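Cellulosomal scaffoldin (Acetivibrio cellulolyticus, PDB 4WI0) binds a type II cohesin through this C-terminal X-dockerin piece, and as a whole protein probably hydrolyses beta-1,4-glucosidic bonds of cellulose. Local coordinates at residues B[137-140]-B[141-144]; B[93-97]-B[98-102]; B[72-75]-B[76-80]. The protein carries 1 engineered substitution. All coordinates share one frame; numbering follows the deposited sequence.

Interaction 1: B[137-140]-B[141-144]. With CA (calcium ion), chain D.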
loop_
_atom_site.group_PDB
_atom_site.type_symbol
_atom_site.label_atom_id
_atom_site.label_comp_id
_atom_site.label_asym_id
_atom_site.label_seq_id
_atom_site.Cartn_x
_atom_site.Cartn_y
_atom_site.Cartn_z
ATOM N N ILE B 137 -0.187 -2.418 8.580
ATOM C CA ILE B 137 -0.124 -1.136 7.879
ATOM C C ILE B 137 1.153 -1.210 7.065
ATOM O O ILE B 137 2.254 -1.217 7.624
ATOM C CB ILE B 137 -0.132 0.073 8.840
ATOM C CG1 ILE B 137 -1.438 0.078 9.648
ATOM C CG2 ILE B 137 -0.019 1.368 8.050
ATOM C CD1 ILE B 137 -1.422 0.958 10.879
ATOM N N SER B 138 0.990 -1.317 5.750
ATOM C CA SER B 138 2.091 -1.613 4.838
ATOM C C SER B 138 1.904 -0.806 3.560
ATOM O O SER B 138 1.025 0.052 3.501
ATOM C CB SER B 138 2.128 -3.119 4.539
ATOM O OG SER B 138 0.925 -3.574 3.946
ATOM N N LEU B 139 2.727 -1.079 2.544
ATOM C CA LEU B 139 2.641 -0.342 1.276
ATOM C C LEU B 139 1.286 -0.527 0.577
ATOM O O LEU B 139 0.834 0.374 -0.126
ATOM C CB LEU B 139 3.776 -0.742 0.327
ATOM C CG LEU B 139 3.907 0.060 -0.976
ATOM C CD1 LEU B 139 3.912 1.561 -0.714
ATOM C CD2 LEU B 139 5.161 -0.353 -1.723
ATOM N N GLU B 140 0.647 -1.688 0.765
ATOM C CA GLU B 140 -0.698 -1.911 0.211
ATOM C C GLU B 140 -1.683 -0.814 0.595
ATOM O O GLU B 140 -2.432 -0.326 -0.250
ATOM C CB GLU B 140 -1.263 -3.247 0.670
ATOM C CG GLU B 140 -0.634 -4.410 -0.041
ATOM C CD GLU B 140 -1.116 -5.728 0.480
ATOM O OE1 GLU B 140 -2.347 -5.966 0.376
ATOM O OE2 GLU B 140 -0.258 -6.512 0.967
ATOM N N ASP B 141 -1.687 -0.450 1.875
ATOM C CA ASP B 141 -2.582 0.592 2.386
ATOM C C ASP B 141 -2.288 1.933 1.723
ATOM O O ASP B 141 -3.205 2.658 1.342
ATOM C CB ASP B 141 -2.436 0.717 3.900
ATOM C CG ASP B 141 -2.727 -0.587 4.608
ATOM O OD1 ASP B 141 -3.900 -1.004 4.615
ATOM O OD2 ASP B 141 -1.770 -1.212 5.118
ATOM N N VAL B 142 -1.002 2.248 1.587
ATOM C CA VAL B 142 -0.574 3.487 0.931
ATOM C C VAL B 142 -0.973 3.504 -0.557
ATOM O O VAL B 142 -1.435 4.534 -1.069
ATOM C CB VAL B 142 0.956 3.698 1.100
ATOM C CG1 VAL B 142 1.479 4.811 0.194
ATOM C CG2 VAL B 142 1.296 3.986 2.560
ATOM N N MET B 143 -0.804 2.373 -1.251
ATOM C CA MET B 143 -1.137 2.296 -2.685
ATOM C C MET B 143 -2.642 2.378 -2.932
ATOM O O MET B 143 -3.067 2.858 -3.985
ATOM C CB MET B 143 -0.576 1.025 -3.335
ATOM C CG MET B 143 0.946 0.946 -3.373
ATOM S SD MET B 143 1.751 2.265 -4.299
ATOM C CE MET B 143 1.205 1.858 -5.948
ATOM N N ILE B 144 -3.444 1.937 -1.965
ATOM C CA ILE B 144 -4.899 2.105 -2.049
ATOM C C ILE B 144 -5.251 3.590 -2.154
ATOM O O ILE B 144 -6.081 3.979 -2.965
ATOM C CB ILE B 144 -5.622 1.467 -0.844
ATOM C CG1 ILE B 144 -5.598 -0.054 -0.971
ATOM C CG2 ILE B 144 -7.073 1.935 -0.747
ATOM C CD1 ILE B 144 -6.003 -0.764 0.302
HETATM CA CA CA D . -3.346 -3.173 5.600
HETATM O O HOH W 1 -1.569 -4.091 4.193
#

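Interaction 2: B[93-97]-B[98-102]. With CA (calcium ion), chain C.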
loop_
_atom_site.group_PDB
_atom_site.type_symbol
_atom_site.label_atom_id
_atom_site.label_comp_id
_atom_site.label_asym_id
_atom_site.label_seq_id
_atom_site.Cartn_x
_atom_site.Cartn_y
_atom_site.Cartn_z
ATOM N N ASP B 93 -9.585 9.143 2.362
ATOM C CA ASP B 93 -9.822 10.483 2.922
ATOM C C ASP B 93 -9.914 10.329 4.438
ATOM O O ASP B 93 -10.983 10.039 4.990
ATOM C CB ASP B 93 -11.079 11.155 2.362
ATOM C CG ASP B 93 -11.266 12.567 2.903
ATOM O OD1 ASP B 93 -10.261 13.138 3.366
ATOM O OD2 ASP B 93 -12.402 13.107 2.885
ATOM N N MET B 94 -8.780 10.537 5.100
ATOM C CA MET B 94 -8.580 10.152 6.491
ATOM C C MET B 94 -9.050 11.228 7.465
ATOM O O MET B 94 -8.946 12.421 7.181
ATOM C CB MET B 94 -7.091 9.887 6.741
ATOM C CG MET B 94 -6.441 8.919 5.765
ATOM S SD MET B 94 -7.229 7.300 5.742
ATOM C CE MET B 94 -6.759 6.711 7.359
ATOM N N ALA B 95 -9.547 10.792 8.623
ATOM C CA ALA B 95 -9.854 11.700 9.726
ATOM C C ALA B 95 -8.564 12.238 10.351
ATOM O O ALA B 95 -7.833 11.510 11.027
ATOM C CB ALA B 95 -10.712 11.006 10.773
ATOM N N ILE B 96 -8.296 13.519 10.098
ATOM C CA ILE B 96 -7.103 14.205 10.589
ATOM C C ILE B 96 -7.583 15.431 11.352
ATOM O O ILE B 96 -8.300 16.271 10.798
ATOM C CB ILE B 96 -6.179 14.650 9.434
ATOM C CG1 ILE B 96 -5.805 13.455 8.549
ATOM C CG2 ILE B 96 -4.915 15.307 9.983
ATOM C CD1 ILE B 96 -5.188 13.842 7.221
ATOM N N GLY B 97 -7.195 15.529 12.619
ATOM C CA GLY B 97 -7.734 16.554 13.510
ATOM C C GLY B 97 -9.209 16.325 13.796
ATOM O O GLY B 97 -9.953 17.278 14.031
ATOM N N GLY B 98 -9.629 15.058 13.766
ATOM C CA GLY B 98 -11.027 14.680 13.994
ATOM C C GLY B 98 -11.994 15.075 12.885
ATOM O O GLY B 98 -13.195 15.235 13.133
ATOM N N THR B 99 -11.478 15.232 11.664
ATOM C CA THR B 99 -12.285 15.656 10.518
ATOM C C THR B 99 -11.659 15.272 9.174
ATOM O O THR B 99 -10.442 15.374 8.990
ATOM C CB THR B 99 -12.487 17.180 10.518
ATOM O OG1 THR B 99 -12.991 17.589 11.792
ATOM C CG2 THR B 99 -13.469 17.606 9.425
ATOM N N GLN B 100 -12.510 14.840 8.245
ATOM C CA GLN B 100 -12.103 14.586 6.861
ATOM C C GLN B 100 -12.299 15.852 6.042
ATOM O O GLN B 100 -13.182 16.646 6.342
ATOM C CB GLN B 100 -12.926 13.456 6.271
ATOM C CG GLN B 100 -12.723 12.130 6.991
ATOM C CD GLN B 100 -13.612 11.023 6.459
ATOM O OE1 GLN B 100 -14.059 10.172 7.218
ATOM N NE2 GLN B 100 -13.870 11.024 5.163
ATOM N N ASP B 101 -11.488 16.042 5.005
ATOM C CA ASP B 101 -11.555 17.281 4.215
ATOM C C ASP B 101 -12.097 17.090 2.793
ATOM O O ASP B 101 -12.119 18.036 2.014
ATOM C CB ASP B 101 -10.179 17.975 4.191
ATOM C CG ASP B 101 -9.121 17.175 3.449
ATOM O OD1 ASP B 101 -9.416 16.045 3.021
ATOM O OD2 ASP B 101 -7.988 17.680 3.292
ATOM N N GLY B 102 -12.538 15.880 2.454
ATOM C CA GLY B 102 -13.137 15.622 1.139
ATOM C C GLY B 102 -12.152 15.683 -0.020
ATOM O O GLY B 102 -12.523 15.992 -1.154
HETATM CA CA CA C . -8.134 14.041 3.035
HETATM O O HOH W 2 -8.511 14.483 5.412
HETATM O O HOH W 3 -6.300 15.536 3.339
#

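Interaction 3: B[72-75]-B[76-80]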
loop_
_atom_site.group_PDB
_atom_site.type_symbol
_atom_site.label_atom_id
_atom_site.label_comp_id
_atom_site.label_asym_id
_atom_site.label_seq_id
_atom_site.Cartn_x
_atom_site.Cartn_y
_atom_site.Cartn_z
ATOM N N VAL B 72 -31.349 10.196 -8.772
ATOM C CA VAL B 72 -31.844 8.855 -8.513
ATOM C C VAL B 72 -33.372 8.931 -8.528
ATOM O O VAL B 72 -34.000 9.469 -7.608
ATOM C CB VAL B 72 -31.328 8.283 -7.174
ATOM C CG1 VAL B 72 -31.811 6.851 -6.987
ATOM C CG2 VAL B 72 -29.808 8.339 -7.121
ATOM N N SER B 73 -33.952 8.403 -9.599
ATOM C CA SER B 73 -35.383 8.516 -9.855
ATOM C C SER B 73 -36.078 7.272 -9.319
ATOM O O SER B 73 -35.772 6.159 -9.746
ATOM C CB SER B 73 -35.619 8.660 -11.359
ATOM O OG SER B 73 -36.992 8.806 -11.655
ATOM N N VAL B 74 -36.993 7.460 -8.374
ATOM C CA VAL B 74 -37.673 6.343 -7.725
ATOM C C VAL B 74 -39.177 6.382 -8.029
ATOM O O VAL B 74 -39.886 7.282 -7.569
ATOM C CB VAL B 74 -37.463 6.381 -6.198
ATOM C CG1 VAL B 74 -38.174 5.210 -5.529
ATOM C CG2 VAL B 74 -35.978 6.377 -5.852
ATOM N N THR B 75 -39.644 5.407 -8.806
ATOM C CA THR B 75 -41.069 5.269 -9.151
ATOM C C THR B 75 -41.709 3.984 -8.603
ATOM O O THR B 75 -42.935 3.849 -8.593
ATOM C CB THR B 75 -41.267 5.292 -10.678
ATOM O OG1 THR B 75 -40.550 4.212 -11.284
ATOM C CG2 THR B 75 -40.788 6.612 -11.268
ATOM N N ALA B 76 -40.862 3.048 -8.176
ATOM C CA ALA B 76 -41.264 1.776 -7.583
ATOM C C ALA B 76 -40.019 1.202 -6.906
ATOM O O ALA B 76 -38.984 1.879 -6.833
ATOM C CB ALA B 76 -41.780 0.824 -8.652
ATOM N N ASP B 77 -40.093 -0.035 -6.421
ATOM C CA ASP B 77 -38.910 -0.676 -5.846
ATOM C C ASP B 77 -37.747 -0.529 -6.826
ATOM O O ASP B 77 -37.918 -0.779 -8.017
ATOM C CB ASP B 77 -39.168 -2.159 -5.568
ATOM C CG ASP B 77 -40.102 -2.386 -4.395
ATOM O OD1 ASP B 77 -40.411 -1.430 -3.649
ATOM O OD2 ASP B 77 -40.527 -3.543 -4.210
ATOM N N LYS B 78 -36.581 -0.113 -6.327
ATOM C CA LYS B 78 -35.434 0.180 -7.179
ATOM C C LYS B 78 -34.132 -0.360 -6.605
ATOM O O LYS B 78 -33.801 -0.104 -5.442
ATOM C CB LYS B 78 -35.285 1.692 -7.373
ATOM C CG LYS B 78 -34.119 2.085 -8.273
ATOM C CD LYS B 78 -34.001 3.593 -8.395
ATOM C CE LYS B 78 -33.030 3.994 -9.497
ATOM N NZ LYS B 78 -33.686 3.973 -10.831
ATOM N N GLU B 79 -33.386 -1.068 -7.450
ATOM C CA GLU B 79 -32.048 -1.544 -7.113
ATOM C C GLU B 79 -31.002 -0.592 -7.703
ATOM O O GLU B 79 -30.867 -0.492 -8.916
ATOM C CB GLU B 79 -31.860 -2.975 -7.642
ATOM C CG GLU B 79 -30.752 -3.744 -6.956
ATOM C CD GLU B 79 -30.782 -5.240 -7.238
ATOM O OE1 GLU B 79 -31.069 -5.645 -8.391
ATOM O OE2 GLU B 79 -30.506 -6.013 -6.290
ATOM N N LEU B 80 -30.281 0.120 -6.843
ATOM C CA LEU B 80 -29.273 1.082 -7.285
ATOM C C LEU B 80 -28.053 0.424 -7.882
ATOM O O LEU B 80 -27.404 1.004 -8.739
ATOM C CB LEU B 80 -28.814 1.959 -6.129
ATOM C CG LEU B 80 -29.905 2.767 -5.431
ATOM C CD1 LEU B 80 -29.257 3.855 -4.590
ATOM C CD2 LEU B 80 -30.885 3.371 -6.437
#

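Interaction 1: B[137-140]-B[141-144]
The carboxylate of D141 is the flat group that meets S138. The calcium ion sits across its two oxygens and takes both, OD2 at 2.6 Å. The amide N of S138 reaches OD2 from the far side, on the anti lone pair, pointing away from OD1. This bond is short, 2.8 Å from S138 N to D141 OD2, and nearly straight at 163°. To one side of the carboxylate plane lie S138 OG and a calcium-bound water. To the other lies the backbone of I137, with CA 3.2 Å from D141 OD2.

S138 is the N-cap of helix 139-146. The bond from its N to D141 is one half of a capping box. The return bond, from D141 N to S138 OG, is not made: with chi1 at 60°, S138 OG turns to the water, 2.6 Å away. D141 N makes only a weak bond to S138 O.

The helix then runs regularly, with M143 N to L139 O at 2.8 Å and I144 N to E140 O at 3.0 Å. L139 CG packs on M143 CG at 3.9 Å, the two side chains crossing obliquely. Both residues face the other protein chain, which also bonds to L139 N.

D141 closes an EF-hand-type calcium loop of the dockerin, with D130, N132, D134 and the A136 carbonyl as the other ligands. OD2 is gripped by both metal and amide, which fixes the rotation of the carboxylate. The ion and the helix start would probably keep D141 ionised.

Interaction 2: B[93-97]-B[98-102]
D93 and D101 point their carboxylates at one calcium ion, in an EF-hand-like loop of the dockerin. Their planes are 29° apart and the side chains cross at a slant. Each gives one oxygen to the metal, D93 OD1 at 2.3 Å and D101 OD1 at 2.4 Å. The shared ion holds these two acceptors close together. A103 O and D108 complete the site with two waters. One of these waters also donates to D101 OD2, and the other to M94 O.

D93 CG stands anti to the backbone N (chi1 -177°). This turns OD1 to the ion and OD2 back to the returning chain. There G102 N binds D93 OD2 at 2.8 Å, on the syn side but 31° out of the carboxylate plane. The amide of Q100 lies alongside D93. Its NE2 adds a weak but straight bond to D93 OD2 at 3.4 Å. The stronger partners of Q100 are backbone atoms of N63 and Y64.

At the tip the chain reverses over G97 and G98. Both have positive phi, near the values of a type I' turn. I96 and T99 bracket it with two backbone bonds: I96 N to T99 O is firm at 3.0 Å, while T99 N to I96 O is weak. The T99 hydroxyl folds back on the turn and donates from OG1 to G98 O at 2.7 Å.

Interaction 3: B[72-75]-B[76-80]
A turn from strand 67-74 into strand 78-89 brings V72 against L80 and K78. V72 CG1 meets L80 CD2 at 3.6 Å, and the two side chains cross at about a right angle. Both also rest on V57 of strand 53-60.

K78 reaches back over the start of the turn. Its chain is extended as far as CE and bends only at the end (chi4 83°). This lays CE 4.0 Å from V72 CG1 and brings NZ round to the S73 carbonyl. The bond from K78 NZ to S73 O is weak, at 3.2 Å.

The two strands are not paired with each other. The backbones of V72 and V74 hydrogen-bond to Y55 and G53 in the four-stranded antiparallel sheet. Those of K78 and L80 hydrogen-bond to strand 2-10 in the other sheet. The connection therefore passes from one sheet to the other in the X-module, whose sequence belongs to the carboxypeptidase regulatory-like family of the transthyretin clan.

Further round the turn, V74 CG1 lies 3.7 Å from A76 O. V74 also packs on T2.

In the fold
The three contacts follow one another along the chain, and none nests in or crosses another. Interaction 3 comes first and closes the turn between strands 67-74 and 78-89, joining the two sheets of the X-module. The chain then runs along strand 78-89 into interaction 2. This closes a tight reversal inside the first calcium loop, which runs on to D108. Its A95 and Q100 also bind N63, so it ties the dockerin to the X-module. Helix 106-113 follows. Interaction 1 comes last, at the start of helix 139-146 on the second calcium loop, against the other protein chain. Interactions 1 and 2 have centres about 18 Å apart. Interaction 3 lies across the chain's centre from both.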